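Local coordinates for protein deoxyribose-phosphate aldolase (Toxoplasma gondii, PDB 4EIV) that is probably an aldolase of the class I family, built as a closed eight-stranded beta/alpha (TIM) barrel, at residues A34-D37 against G38-N41; F197-H200 against L201-A205. All blocks are in the same frame, centred on the assembly; numbering follows the deposited sequence.

Contact 1 (A34-D37 against G38-N41); sequences ALTD and GETN
Glu39 folds back over the loop that precedes it and brings its carboxylate to Thr36, where two donors of one residue share a single oxygen. The shorter bond comes from the hydroxyl: Thr36 OG1 gives its proton to Glu39 OE2 at 2.7 Å, arriving from above the carboxylate plane. The second comes from the backbone, Thr36 N reaching Glu39 OE2 at 3.2 Å along the anti lone pair, a bent bond with an N-H...O angle of 144°. With OG1 between its own backbone N and carbonyl carbon (chi1 71°), the hydroxyl of Thr36 lies on the same side as the N-H, near enough for both to reach one oxygen. The glutamate chain is kinked at chi2 (-58°), which turns the carboxylate back, and the two side chains meet at about a right angle.

The backbone adds a type I beta turn running from Thr36 to Glu39. It is closed by Glu39 N donating to Thr36 O at 3.2 Å, nearly straight. One water bridges the turn, donating to Asp37 O at 2.6 Å and to Glu39 O at 2.7 Å.

The stem of the glutamate packs closely as well. Its CG lies 3.1 Å from Thr36 O and 3.5 Å from Ala34 O.

Beyond the turn, Glu39 OE1 is hydrogen-bonded to Ser43 OG, and Thr40 is the N-cap of helix 41-52, into which the loop from strand 30-34 leads. Glu39 thus ties the start of the loop to the first turn of that helix: with two donors on OE2 and a serine on OE1, the carboxylate is fixed in rotation, and its negative charge is probably stabilised by them.

Contact 2 (F197-H200 against L201-A205); sequences FTVH and LISIA
Ile204 lays its CD1 over one face of the His200 imidazole, 3.8 Å from the ring centroid and shifted toward the rim, a CH-pi contact one helical turn along. The nearest ring atom is CE1, 3.5 Å from Ile204 CD1. Three residues earlier, Phe197 and Leu201 make an apolar pair, with Leu201 CD1 against Phe197 CZ at 3.6 Å and Leu201 CG over a face of the phenyl ring. Both rings stand with CG anti to the backbone N (chi1 173° for Phe197, 179° for His200), which swings them forward along the helix to the residue four places on.

Ser203 folds back onto its own helix: OG donates to Val199 O at 2.8 Å, while Ser203 N donates to the same oxygen at 2.9 Å, the two arriving from opposite faces of the carbonyl plane. Regular i to i+4 bonds, such as Ile202 N to Thr198 O at 3.0 Å, hold the backbone beneath these side chains.

Further out, helix 243-257 meets Val199 and His200, and its Asn257 ND2 hydrogen-bonds Ser203 OG; helix 165-178 receives Phe197 and Leu201, and Ile202 faces strand 233-237. Ser203 OG therefore both donates within the helix and accepts from the neighbouring one, leaving a buried hydroxyl paired on both counts.

How the contacts relate
Contact 1 and contact 2 lie on opposite sides of the chain's centre, each about 16 Å from it. Their centres are 30 Å apart and their nearest atoms about 16 Å, so the two do not touch. Contact 1 comes first in sequence, in the loop that follows the first strand, 30-34, and leads into helix 41-52; contact 2 lies within helix 196-210, after the sixth strand, 182-184. They serve the same beta-alpha plan at different stages: residues 34-41 shape a strand-to-helix connection, whereas 197-205 form part of an outer helix lying against its neighbours and the barrel wall.

Contact 1 (A34-D37 against G38-N41)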
ATOM      1  N   ALA A  34      25.293   0.829  -0.736  1.00 28.32           N
ATOM      2  CA  ALA A  34      26.593   1.274  -1.257  1.00 28.80           C
ATOM      3  C   ALA A  34      27.500   1.309  -0.014  1.00 29.28           C
ATOM      4  O   ALA A  34      27.896   2.375   0.452  1.00 30.41           O
ATOM      5  CB  ALA A  34      26.491   2.638  -1.945  1.00 30.83           C
ATOM      6  N   LEU A  35      27.800   0.110   0.498  1.00 28.80           N
ATOM      7  CA  LEU A  35      28.409  -0.110   1.817  1.00 29.32           C
ATOM      8  C   LEU A  35      29.794  -0.694   1.871  1.00 29.50           C
ATOM      9  O   LEU A  35      30.321  -0.864   2.973  1.00 29.74           O
ATOM     10  CB  LEU A  35      27.509  -1.094   2.615  1.00 29.39           C
ATOM     11  CG  LEU A  35      26.136  -0.566   3.009  1.00 28.81           C
ATOM     12  CD1 LEU A  35      25.193  -1.687   3.443  1.00 29.47           C
ATOM     13  CD2 LEU A  35      26.292   0.501   4.096  1.00 30.75           C
ATOM     14  N   THR A  36      30.379  -1.056   0.736  1.00 29.78           N
ATOM     15  CA  THR A  36      31.693  -1.675   0.779  1.00 30.79           C
ATOM     16  C   THR A  36      32.764  -0.661   1.180  1.00 30.95           C
ATOM     17  O   THR A  36      32.611   0.551   0.980  1.00 30.84           O
ATOM     18  CB  THR A  36      32.080  -2.362  -0.547  1.00 31.30           C
ATOM     19  OG1 THR A  36      32.338  -1.383  -1.556  1.00 34.24           O
ATOM     20  CG2 THR A  36      30.996  -3.330  -1.015  1.00 31.21           C
ATOM     21  N   ASP A  37      33.860  -1.157   1.742  1.00 31.71           N
ATOM     22  CA  ASP A  37      34.955  -0.272   2.124  1.00 31.97           C
ATOM     23  C   ASP A  37      35.582   0.387   0.876  1.00 33.41           C
ATOM     24  O   ASP A  37      36.233   1.420   0.987  1.00 35.60           O
ATOM     25  CB  ASP A  37      36.014  -1.030   2.933  1.00 32.35           C
ATOM     26  CG  ASP A  37      37.077  -0.108   3.528  1.00 33.06           C
ATOM     27  OD1 ASP A  37      38.276  -0.370   3.336  1.00 35.87           O
ATOM     28  OD2 ASP A  37      36.718   0.902   4.166  1.00 34.53           O
ATOM     29  N   GLY A  38      35.395  -0.226  -0.290  1.00 33.43           N
ATOM     30  CA  GLY A  38      35.922   0.304  -1.549  1.00 34.58           C
ATOM     31  C   GLY A  38      35.089   1.369  -2.257  1.00 34.22           C
ATOM     32  O   GLY A  38      35.486   1.837  -3.325  1.00 36.35           O
ATOM     33  N   GLU A  39      33.947   1.773  -1.693  1.00 32.52           N
ATOM     34  CA  GLU A  39      33.153   2.823  -2.324  1.00 32.80           C
ATOM     35  C   GLU A  39      33.967   4.110  -2.471  1.00 33.83           C
ATOM     36  O   GLU A  39      34.894   4.379  -1.697  1.00 34.59           O
ATOM     37  CB  GLU A  39      31.887   3.156  -1.534  1.00 32.17           C
ATOM     38  CG  GLU A  39      30.968   2.002  -1.224  1.00 32.92           C
ATOM     39  CD  GLU A  39      30.455   1.242  -2.432  1.00 33.72           C
ATOM     40  OE1 GLU A  39      30.291   1.835  -3.525  1.00 34.99           O
ATOM     41  OE2 GLU A  39      30.130   0.050  -2.241  1.00 34.63           O
ATOM     42  N   THR A  40      33.579   4.899  -3.469  1.00 34.40           N
ATOM     43  CA  THR A  40      34.180   6.189  -3.777  1.00 36.07           C
ATOM     44  C   THR A  40      33.048   7.176  -4.018  1.00 35.78           C
ATOM     45  O   THR A  40      31.888   6.768  -4.134  1.00 34.36           O
ATOM     46  CB  THR A  40      35.013   6.125  -5.082  1.00 37.26           C
ATOM     47  OG1 THR A  40      34.168   5.707  -6.162  1.00 37.59           O
ATOM     48  CG2 THR A  40      36.187   5.163  -4.952  1.00 38.40           C
ATOM     49  N   ASN A  41      33.368   8.463  -4.114  1.00 37.26           N
ATOM     50  CA  ASN A  41      32.349   9.464  -4.463  1.00 37.62           C
ATOM     51  C   ASN A  41      31.640   9.072  -5.752  1.00 37.28           C
ATOM     52  O   ASN A  41      30.418   9.194  -5.857  1.00 36.59           O
ATOM     53  CB  ASN A  41      32.966  10.847  -4.649  1.00 39.45           C
ATOM     54  CG  ASN A  41      33.352  11.506  -3.342  1.00 40.40           C
ATOM     55  OD1 ASN A  41      33.044  11.009  -2.260  1.00 40.04           O
ATOM     56  ND2 ASN A  41      34.033  12.636  -3.440  1.00 42.82           N
TER
HETATM   57  O   HOH W   1      35.112   3.800   0.938  1.00 48.90           O

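Contact 2 (F197-H200 against L201-A205)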
ATOM      1  N   PHE A 197      12.966 -18.647   6.035  1.00 25.30           N
ATOM      2  CA  PHE A 197      13.130 -19.099   7.419  1.00 27.09           C
ATOM      3  C   PHE A 197      13.391 -17.945   8.359  1.00 26.26           C
ATOM      4  O   PHE A 197      12.700 -17.813   9.358  1.00 26.11           O
ATOM      5  CB  PHE A 197      14.271 -20.143   7.473  1.00 28.57           C
ATOM      6  CG  PHE A 197      14.653 -20.576   8.859  1.00 31.83           C
ATOM      7  CD1 PHE A 197      13.863 -21.440   9.574  1.00 34.68           C
ATOM      8  CD2 PHE A 197      15.816 -20.107   9.437  1.00 33.62           C
ATOM      9  CE1 PHE A 197      14.224 -21.843  10.861  1.00 37.27           C
ATOM     10  CE2 PHE A 197      16.192 -20.514  10.708  1.00 35.76           C
ATOM     11  CZ  PHE A 197      15.387 -21.366  11.417  1.00 37.15           C
ATOM     12  N   THR A 198      14.369 -17.100   8.043  1.00 24.85           N
ATOM     13  CA  THR A 198      14.658 -15.997   8.966  1.00 24.80           C
ATOM     14  C   THR A 198      13.552 -14.960   9.000  1.00 24.03           C
ATOM     15  O   THR A 198      13.286 -14.368  10.052  1.00 24.53           O
ATOM     16  CB  THR A 198      16.036 -15.345   8.706  1.00 25.18           C
ATOM     17  OG1 THR A 198      16.089 -14.679   7.435  1.00 27.55           O
ATOM     18  CG2 THR A 198      17.140 -16.357   8.819  1.00 27.97           C
ATOM     19  N   VAL A 199      12.919 -14.684   7.865  1.00 23.51           N
ATOM     20  CA  VAL A 199      11.814 -13.721   7.873  1.00 23.33           C
ATOM     21  C   VAL A 199      10.656 -14.253   8.739  1.00 23.35           C
ATOM     22  O   VAL A 199       9.989 -13.482   9.432  1.00 23.66           O
ATOM     23  CB  VAL A 199      11.360 -13.368   6.428  1.00 23.13           C
ATOM     24  CG1 VAL A 199      10.024 -12.585   6.426  1.00 25.03           C
ATOM     25  CG2 VAL A 199      12.451 -12.593   5.717  1.00 24.38           C
ATOM     26  N   HIS A 200      10.395 -15.552   8.680  1.00 24.76           N
ATOM     27  CA  HIS A 200       9.353 -16.146   9.512  1.00 25.46           C
ATOM     28  C   HIS A 200       9.651 -15.970  11.014  1.00 25.94           C
ATOM     29  O   HIS A 200       8.794 -15.530  11.786  1.00 25.96           O
ATOM     30  CB  HIS A 200       9.190 -17.631   9.125  1.00 27.13           C
ATOM     31  CG  HIS A 200       8.167 -18.360   9.929  1.00 29.25           C
ATOM     32  ND1 HIS A 200       8.479 -19.415  10.754  1.00 35.05           N
ATOM     33  CD2 HIS A 200       6.840 -18.148  10.073  1.00 31.42           C
ATOM     34  CE1 HIS A 200       7.380 -19.852  11.337  1.00 35.91           C
ATOM     35  NE2 HIS A 200       6.369 -19.103  10.941  1.00 35.45           N
ATOM     36  N   LEU A 201      10.891 -16.246  11.418  1.00 25.22           N
ATOM     37  CA  LEU A 201      11.275 -16.084  12.812  1.00 26.68           C
ATOM     38  C   LEU A 201      11.186 -14.655  13.299  1.00 25.51           C
ATOM     39  O   LEU A 201      10.724 -14.388  14.405  1.00 26.89           O
ATOM     40  CB  LEU A 201      12.681 -16.648  13.058  1.00 27.73           C
ATOM     41  CG  LEU A 201      12.840 -18.156  12.935  1.00 30.88           C
ATOM     42  CD1 LEU A 201      14.253 -18.523  13.360  1.00 34.09           C
ATOM     43  CD2 LEU A 201      11.806 -18.882  13.795  1.00 33.66           C
ATOM     44  N   ILE A 202      11.662 -13.731  12.468  1.00 24.90           N
ATOM     45  CA  ILE A 202      11.599 -12.331  12.813  1.00 25.70           C
ATOM     46  C   ILE A 202      10.138 -11.868  12.945  1.00 24.61           C
ATOM     47  O   ILE A 202       9.792 -11.110  13.857  1.00 25.80           O
ATOM     48  CB  ILE A 202      12.405 -11.492  11.797  1.00 25.29           C
ATOM     49  CG1 ILE A 202      13.892 -11.806  11.985  1.00 26.40           C
ATOM     50  CG2 ILE A 202      12.156  -9.997  12.012  1.00 27.14           C
ATOM     51  CD1 ILE A 202      14.806 -11.268  10.890  1.00 28.25           C
ATOM     52  N   SER A 203       9.286 -12.313  12.031  1.00 25.63           N
ATOM     53  CA  SER A 203       7.872 -11.977  12.067  1.00 26.23           C
ATOM     54  C   SER A 203       7.205 -12.463  13.335  1.00 27.69           C
ATOM     55  O   SER A 203       6.433 -11.724  13.938  1.00 28.04           O
ATOM     56  CB  SER A 203       7.160 -12.549  10.846  1.00 26.57           C
ATOM     57  OG  SER A 203       7.622 -11.936   9.650  1.00 26.94           O
ATOM     58  N   ILE A 204       7.524 -13.681  13.764  1.00 27.84           N
ATOM     59  CA  ILE A 204       6.961 -14.209  15.011  1.00 30.77           C
ATOM     60  C   ILE A 204       7.415 -13.356  16.192  1.00 30.29           C
ATOM     61  O   ILE A 204       6.621 -12.984  17.068  1.00 32.41           O
ATOM     62  CB  ILE A 204       7.409 -15.646  15.258  1.00 31.99           C
ATOM     63  CG1 ILE A 204       6.768 -16.569  14.228  1.00 33.91           C
ATOM     64  CG2 ILE A 204       7.025 -16.108  16.669  1.00 34.79           C
ATOM     65  CD1 ILE A 204       7.377 -17.959  14.245  1.00 36.96           C
ATOM     66  N   ALA A 205       8.707 -13.042  16.233  1.00 30.20           N
ATOM     67  CA  ALA A 205       9.246 -12.235  17.318  1.00 31.15           C
ATOM     68  C   ALA A 205       8.549 -10.889  17.427  1.00 31.91           C
ATOM     69  O   ALA A 205       8.177 -10.435  18.521  1.00 34.01           O
ATOM     70  CB  ALA A 205      10.752 -12.038  17.148  1.00 30.32           C
TER